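PDB 2OX7: YopX protein domain-containing protein from Enterococcus faecalis, which is of unknown function but belongs to the YopX family and may act as an oligomer. Local coordinates for the interface of chains A and B and the interface of chains A and C. Residues are numbered along the deposited sequence; one frame, centred on the assembly and turned at random. Chains: chain A/B/C, Hypothetical protein.

Contact 1: the interface of chains A and B. Residues chain A 40, 44-49; chain B 32-33, 54, 56, 58-59.
Polar contacts centre on A:Ser47, in strand 46-51, at a two-fold symmetric interface of a YopX-family protein in the deposited assembly, which may not be the biological one. Its hydroxyl OG takes the crowded position between backbone N and carbonyl carbon (chi1 61°), which points it into chain B between two side chains. A:Ser47 OG lies 2.6 Å from the hydroxyl OG1 of B:Thr56, in a hydrogen bond of undecided direction. A:Ser47 OG also donates to the amide oxygen OD1 of B:Asn59 at 2.8 Å, coming from above that carbonyl plane. B:Thr56 OG1 accepts the backbone N of B:Phe58, which helps fix its rotation. The backbone oxygen of the serine is gripped separately: the phenol OH of B:Tyr54 donates to A:Ser47 O at 2.5 Å, in the carbonyl plane and on a lone pair. A backbone bond extends the seam, A:Gly45 N to B:Phe58 O at 3.2 Å, again from above the carbonyl plane.

Apolar contacts flank this polar row. A:Ile40 crosses B:Phe58 obliquely, CB at the ring's edge in its plane, while its CG2 methyl lies 3.4 Å from B:Phe58 CD2; its CG1 branch reaches tip to tip toward B:Ile32. A:Ile49 slides antiparallel past B:Tyr54, its CD1 3.8 Å from ring atom CD1.

In the fold, strands 38-41 and 46-51 of chain A lie against strands 31-35 and 54-56 and the 3-10 helix 57-59 of chain B.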
# COMPACT_ATOMS: atom_id res chain seq x y z
N ILE A 40 -18.54 -1.95 35.64
CA ILE A 40 -17.67 -1.63 36.75
C ILE A 40 -18.51 -1.21 37.98
O ILE A 40 -19.42 -0.38 37.87
CB ILE A 40 -16.61 -0.55 36.36
CG1 ILE A 40 -15.93 -0.90 35.03
CG2 ILE A 40 -15.59 -0.35 37.46
CD1 ILE A 40 -15.35 -2.32 34.93
N PRO A 44 -15.19 4.12 44.44
CA PRO A 44 -13.99 4.75 43.94
C PRO A 44 -12.78 4.49 44.83
O PRO A 44 -12.86 4.64 46.05
CB PRO A 44 -14.36 6.23 43.96
CG PRO A 44 -15.82 6.22 43.59
CD PRO A 44 -16.39 4.95 44.21
N GLY A 45 -11.66 4.10 44.21
CA GLY A 45 -10.48 3.65 44.96
C GLY A 45 -10.58 2.19 45.36
O GLY A 45 -9.58 1.58 45.74
N THR A 46 -11.79 1.62 45.28
CA THR A 46 -12.07 0.24 45.69
C THR A 46 -13.12 -0.36 44.75
O THR A 46 -14.16 -0.85 45.20
CB THR A 46 -12.61 0.17 47.14
OG1 THR A 46 -12.46 1.44 47.79
CG2 THR A 46 -11.88 -0.91 47.95
N SER A 47 -12.83 -0.32 43.45
CA SER A 47 -13.79 -0.71 42.42
C SER A 47 -13.48 -2.05 41.77
O SER A 47 -12.36 -2.56 41.88
CB SER A 47 -13.84 0.36 41.34
OG SER A 47 -12.57 0.48 40.75
N GLU A 48 -14.47 -2.62 41.10
CA GLU A 48 -14.33 -3.97 40.54
C GLU A 48 -14.97 -4.16 39.16
O GLU A 48 -15.93 -3.47 38.79
CB GLU A 48 -14.93 -4.97 41.52
CG GLU A 48 -14.40 -6.38 41.39
CD GLU A 48 -14.47 -7.14 42.69
OE1 GLU A 48 -13.40 -7.51 43.21
OE2 GLU A 48 -15.60 -7.34 43.19
N ILE A 49 -14.42 -5.10 38.41
CA ILE A 49 -15.00 -5.51 37.15
C ILE A 49 -15.98 -6.64 37.40
O ILE A 49 -15.57 -7.73 37.80
CB ILE A 49 -13.92 -6.03 36.16
CG1 ILE A 49 -12.89 -4.93 35.86
CG2 ILE A 49 -14.58 -6.59 34.88
CD1 ILE A 49 -11.59 -5.44 35.25
N ILE B 32 -12.41 1.99 30.14
CA ILE B 32 -12.93 2.14 31.48
C ILE B 32 -12.12 1.30 32.49
O ILE B 32 -12.09 1.62 33.70
CB ILE B 32 -14.46 1.85 31.51
CG1 ILE B 32 -15.09 2.37 32.79
CG2 ILE B 32 -14.76 0.36 31.24
CD1 ILE B 32 -16.34 3.22 32.57
N ALA B 33 -11.43 0.28 31.97
CA ALA B 33 -10.69 -0.65 32.83
C ALA B 33 -9.64 -1.44 32.06
O ALA B 33 -9.59 -1.45 30.81
CB ALA B 33 -11.66 -1.62 33.55
N TYR B 54 -5.94 -6.02 37.96
CA TYR B 54 -6.76 -5.15 37.11
C TYR B 54 -6.69 -3.71 37.60
O TYR B 54 -6.11 -3.42 38.66
CB TYR B 54 -8.22 -5.64 37.09
CG TYR B 54 -8.99 -5.41 38.39
CD1 TYR B 54 -9.95 -4.39 38.48
CD2 TYR B 54 -8.75 -6.19 39.52
CE1 TYR B 54 -10.65 -4.17 39.66
CE2 TYR B 54 -9.44 -5.96 40.72
CZ TYR B 54 -10.38 -4.96 40.77
OH TYR B 54 -11.07 -4.75 41.95
N THR B 56 -9.21 0.23 37.12
CA THR B 56 -10.41 0.88 36.53
C THR B 56 -10.31 2.39 36.71
O THR B 56 -9.56 2.87 37.56
CB THR B 56 -11.75 0.41 37.16
OG1 THR B 56 -12.05 1.21 38.31
CG2 THR B 56 -11.79 -1.07 37.49
N PHE B 58 -12.16 4.36 37.99
CA PHE B 58 -12.71 4.84 39.26
C PHE B 58 -11.69 4.89 40.39
O PHE B 58 -11.91 5.55 41.41
CB PHE B 58 -13.96 4.06 39.62
CG PHE B 58 -15.02 4.13 38.54
CD1 PHE B 58 -15.40 5.37 38.02
CD2 PHE B 58 -15.59 2.98 38.02
CE1 PHE B 58 -16.36 5.47 37.00
CE2 PHE B 58 -16.55 3.07 37.00
CZ PHE B 58 -16.94 4.31 36.49
N ASN B 59 -10.56 4.21 40.18
CA ASN B 59 -9.48 4.14 41.18
C ASN B 59 -8.47 5.26 41.02
O ASN B 59 -7.46 5.30 41.74
CB ASN B 59 -8.74 2.81 41.05
CG ASN B 59 -9.60 1.64 41.43
OD1 ASN B 59 -10.57 1.78 42.19
ND2 ASN B 59 -9.26 0.47 40.92

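Contact 2: the interface of chains A and B. Residues chain A 73, 111, 120-122; chain B 108-109.
In this YopX-family protein the turn between strands 101-107 and 110-113 of chain B inserts B:Asp108 and B:Gly109 against chain A, a small patch of the two-fold symmetric A–B interface of the deposited assembly. The tight part surrounds the aspartate. Its CG stands anti to the backbone N (chi1 -155°), which swings the carboxylate toward the start of helix 122-126. There B:Asp108 OD1 accepts the backbone N of A:Gln122 at 2.8 Å, a fairly straight bond (164° at H) that meets the oxygen from above the carboxylate plane. The carboxylate thus caps the helix's first turn, and the amino end of the helix would be expected to stabilise its negative charge. The other oxygen, OD2, rests against A:Cys121, where CB and not SG makes the contact. A:Leu73 crosses the aspartate at about a right angle, its CD2 methyl 3.5 Å from B:Asp108 OD1.

Toward B:Gly109 the packing is looser, and a backbone bond is its well-formed part. Here A:Phe111 N donates to B:Gly109 O at 2.9 Å, nearly along the C=O axis, so the turn of one chain meets strand 110-113 of the other. A:Phe111 hides a mere 5 Å² of its surface, and the CD1 methyl of A:Leu73 comes no nearer than 4.1 Å to B:Gly109 CA.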
# COMPACT_ATOMS: atom_id res chain seq x y z
N LEU A 73 -12.77 2.00 9.88
CA LEU A 73 -13.29 2.72 8.72
C LEU A 73 -14.79 2.51 8.62
O LEU A 73 -15.30 1.49 9.09
CB LEU A 73 -12.62 2.24 7.44
CG LEU A 73 -11.08 2.41 7.46
CD1 LEU A 73 -10.50 1.70 6.26
CD2 LEU A 73 -10.65 3.88 7.56
N PHE A 111 -5.33 -3.85 6.74
CA PHE A 111 -6.60 -4.35 6.30
C PHE A 111 -6.72 -4.09 4.80
O PHE A 111 -6.18 -3.10 4.25
CB PHE A 111 -7.75 -3.62 7.04
CG PHE A 111 -7.80 -3.90 8.52
CD1 PHE A 111 -8.34 -5.10 9.01
CD2 PHE A 111 -7.28 -3.00 9.43
CE1 PHE A 111 -8.37 -5.35 10.37
CE2 PHE A 111 -7.31 -3.23 10.80
CZ PHE A 111 -7.84 -4.40 11.27
N PHE A 120 -7.25 0.27 0.13
CA PHE A 120 -8.37 0.26 1.10
C PHE A 120 -8.12 1.37 2.09
O PHE A 120 -7.26 1.25 3.01
CB PHE A 120 -8.42 -1.11 1.79
CG PHE A 120 -9.54 -1.26 2.78
CD1 PHE A 120 -10.86 -1.23 2.36
CD2 PHE A 120 -9.26 -1.45 4.14
CE1 PHE A 120 -11.91 -1.37 3.25
CE2 PHE A 120 -10.32 -1.61 5.05
CZ PHE A 120 -11.64 -1.58 4.60
N CYS A 121 -8.87 2.47 1.94
CA CYS A 121 -8.75 3.61 2.82
C CYS A 121 -10.12 4.34 2.83
O CYS A 121 -10.98 4.06 1.98
CB CYS A 121 -7.62 4.56 2.34
SG CYS A 121 -7.91 5.22 0.71
N GLN A 122 -10.30 5.24 3.78
CA GLN A 122 -11.63 5.84 3.96
C GLN A 122 -12.09 6.57 2.69
O GLN A 122 -13.26 6.51 2.32
CB GLN A 122 -11.63 6.78 5.14
CG GLN A 122 -13.05 7.34 5.43
CD GLN A 122 -13.98 6.22 5.89
OE1 GLN A 122 -14.00 5.87 7.08
NE2 GLN A 122 -14.74 5.65 4.97
N ASP B 108 -6.10 4.88 8.95
CA ASP B 108 -6.75 4.75 7.66
C ASP B 108 -6.55 3.37 7.03
O ASP B 108 -6.37 3.27 5.80
CB ASP B 108 -6.25 5.88 6.74
CG ASP B 108 -7.26 6.20 5.63
OD1 ASP B 108 -8.48 5.99 5.84
OD2 ASP B 108 -6.81 6.70 4.60
N GLY B 109 -6.62 2.32 7.86
CA GLY B 109 -6.60 0.96 7.36
C GLY B 109 -5.30 0.19 7.46
O GLY B 109 -5.27 -1.00 7.13

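Contact 3: the interface of chains A and C. Residues chain A 117-119, 124; chain C 107-108, 110, 112.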
# COMPACT_ATOMS: atom_id res chain seq x y z
N ASP A 117 -8.13 -3.97 -6.68
CA ASP A 117 -6.87 -3.27 -6.88
C ASP A 117 -7.06 -1.80 -6.57
O ASP A 117 -6.90 -0.94 -7.46
CB ASP A 117 -6.45 -3.36 -8.35
CG ASP A 117 -5.90 -4.73 -8.75
OD1 ASP A 117 -5.71 -5.63 -7.88
OD2 ASP A 117 -5.61 -4.87 -9.97
N LEU A 118 -7.44 -1.52 -5.33
CA LEU A 118 -7.62 -0.14 -4.85
C LEU A 118 -7.03 -0.12 -3.47
O LEU A 118 -7.07 -1.11 -2.76
CB LEU A 118 -9.10 0.26 -4.81
CG LEU A 118 -9.87 0.74 -6.07
CD1 LEU A 118 -11.30 1.11 -5.69
CD2 LEU A 118 -9.15 1.92 -6.76
N VAL A 119 -6.47 1.00 -3.08
CA VAL A 119 -6.00 1.18 -1.73
C VAL A 119 -7.25 1.14 -0.85
O VAL A 119 -8.22 1.87 -1.07
CB VAL A 119 -5.27 2.54 -1.60
CG1 VAL A 119 -4.91 2.85 -0.16
CG2 VAL A 119 -3.97 2.58 -2.52
N ASN A 124 -11.30 6.09 -0.47
CA ASN A 124 -11.69 5.16 -1.54
C ASN A 124 -13.02 4.44 -1.27
O ASN A 124 -13.81 4.14 -2.21
CB ASN A 124 -10.65 4.09 -1.82
CG ASN A 124 -9.79 4.43 -3.04
OD1 ASN A 124 -10.24 5.11 -3.98
ND2 ASN A 124 -8.56 3.90 -3.04
N ALA C 107 -2.82 0.20 -11.31
CA ALA C 107 -4.04 0.99 -11.02
C ALA C 107 -3.83 1.89 -9.80
O ALA C 107 -3.02 1.58 -8.96
CB ALA C 107 -5.19 0.10 -10.75
N ASP C 108 -4.64 2.93 -9.71
CA ASP C 108 -4.76 3.73 -8.48
C ASP C 108 -3.30 4.20 -8.07
O ASP C 108 -3.05 4.20 -6.90
CB ASP C 108 -5.38 2.84 -7.36
CG ASP C 108 -6.15 3.66 -6.24
OD1 ASP C 108 -6.63 4.79 -6.54
OD2 ASP C 108 -6.25 3.12 -5.09
N ARG C 110 -0.19 2.69 -8.52
CA ARG C 110 0.82 1.67 -8.24
C ARG C 110 0.62 0.44 -9.13
O ARG C 110 -0.48 0.23 -9.65
CB ARG C 110 0.79 1.17 -6.79
CG ARG C 110 -0.45 0.32 -6.43
CD ARG C 110 -0.91 0.53 -5.00
NE ARG C 110 -1.37 1.90 -5.01
CZ ARG C 110 -0.95 2.89 -4.22
NH1 ARG C 110 -0.10 2.69 -3.19
NH2 ARG C 110 -1.43 4.11 -4.48
N PHE C 112 0.36 -3.64 -9.14
CA PHE C 112 -0.32 -4.63 -8.26
C PHE C 112 0.03 -6.01 -8.92
O PHE C 112 0.14 -6.10 -10.15
CB PHE C 112 -1.89 -4.51 -8.38
CG PHE C 112 -2.54 -3.54 -7.42
CD1 PHE C 112 -2.87 -3.94 -6.11
CD2 PHE C 112 -2.87 -2.24 -7.84
CE1 PHE C 112 -3.48 -3.02 -5.21
CE2 PHE C 112 -3.50 -1.31 -6.93
CZ PHE C 112 -3.80 -1.72 -5.63
O HOH W 1 -8.41 6.46 -5.69
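Hydrogen bonds converge on C:Asp108, at the turn after strand 101-107, where two copies of this YopX-family protein meet in a two-fold symmetric interface of the deposited assembly, which may not be the biological one. The carboxylate oxygen OD2 accepts from both A:Val119 N and A:Asn124 ND2. A:Val119 N reaches C:Asp108 OD2 at 2.9 Å in an almost straight bond (176° at H), nearly along the C-O axis. The amide ND2 of A:Asn124 approaches tip to tip and meets the syn lone pair of C:Asp108 OD2 at 3.2 Å. A:Asn124 ND2 also donates to A:Val119 O at 2.9 Å, on a lone pair; both partners lie close to the amide plane, which fixes the rotation of the A:Asn124 amide. Within chain C, C:Arg110 NH2 donates to C:Asp108 O, edge-on and in the guanidinium plane, bracing the turn; the nearby guanidinium might favour the charged carboxylate.

Packing is by faces. The A:Asp117 carboxylate lies stacked on the C:Phe112 ring, planes 8° apart, the side chains sliding past each other in opposite directions, with A:Asp117 CA over the same face 3.8 Å from the ring centroid. A:Val119 sets its CG2 methyl over the centre of the C:Arg110 guanidinium, 3.5 Å from CZ. A:Leu118 crosses C:Asp108 at about a right angle, touching CG with CD2.

Water 1 bridges C:Asp108 OD1 (2.6 Å) and A:Asn124 OD1 (2.8 Å).

Contacts 1 and 2 belong to one A–B interface, yet their C-alpha centres lie about 34 Å apart, so the chains touch at well-separated patches. Between C-alpha centres, contact 3, with chain C, lies about 12 Å from contact 2 and 46 Å from contact 1. Contacts 2 and 3 both use residue 108 of the partner and neighbouring parts of chain A, segment 117-121 and helix 122-126. Because both interfaces are two-fold, the Asp108 of each chain serves both, OD1 on Gln122 N of one neighbour and OD2 on Val119 N and Asn124 ND2 of another, which couples them in the four-chain assembly.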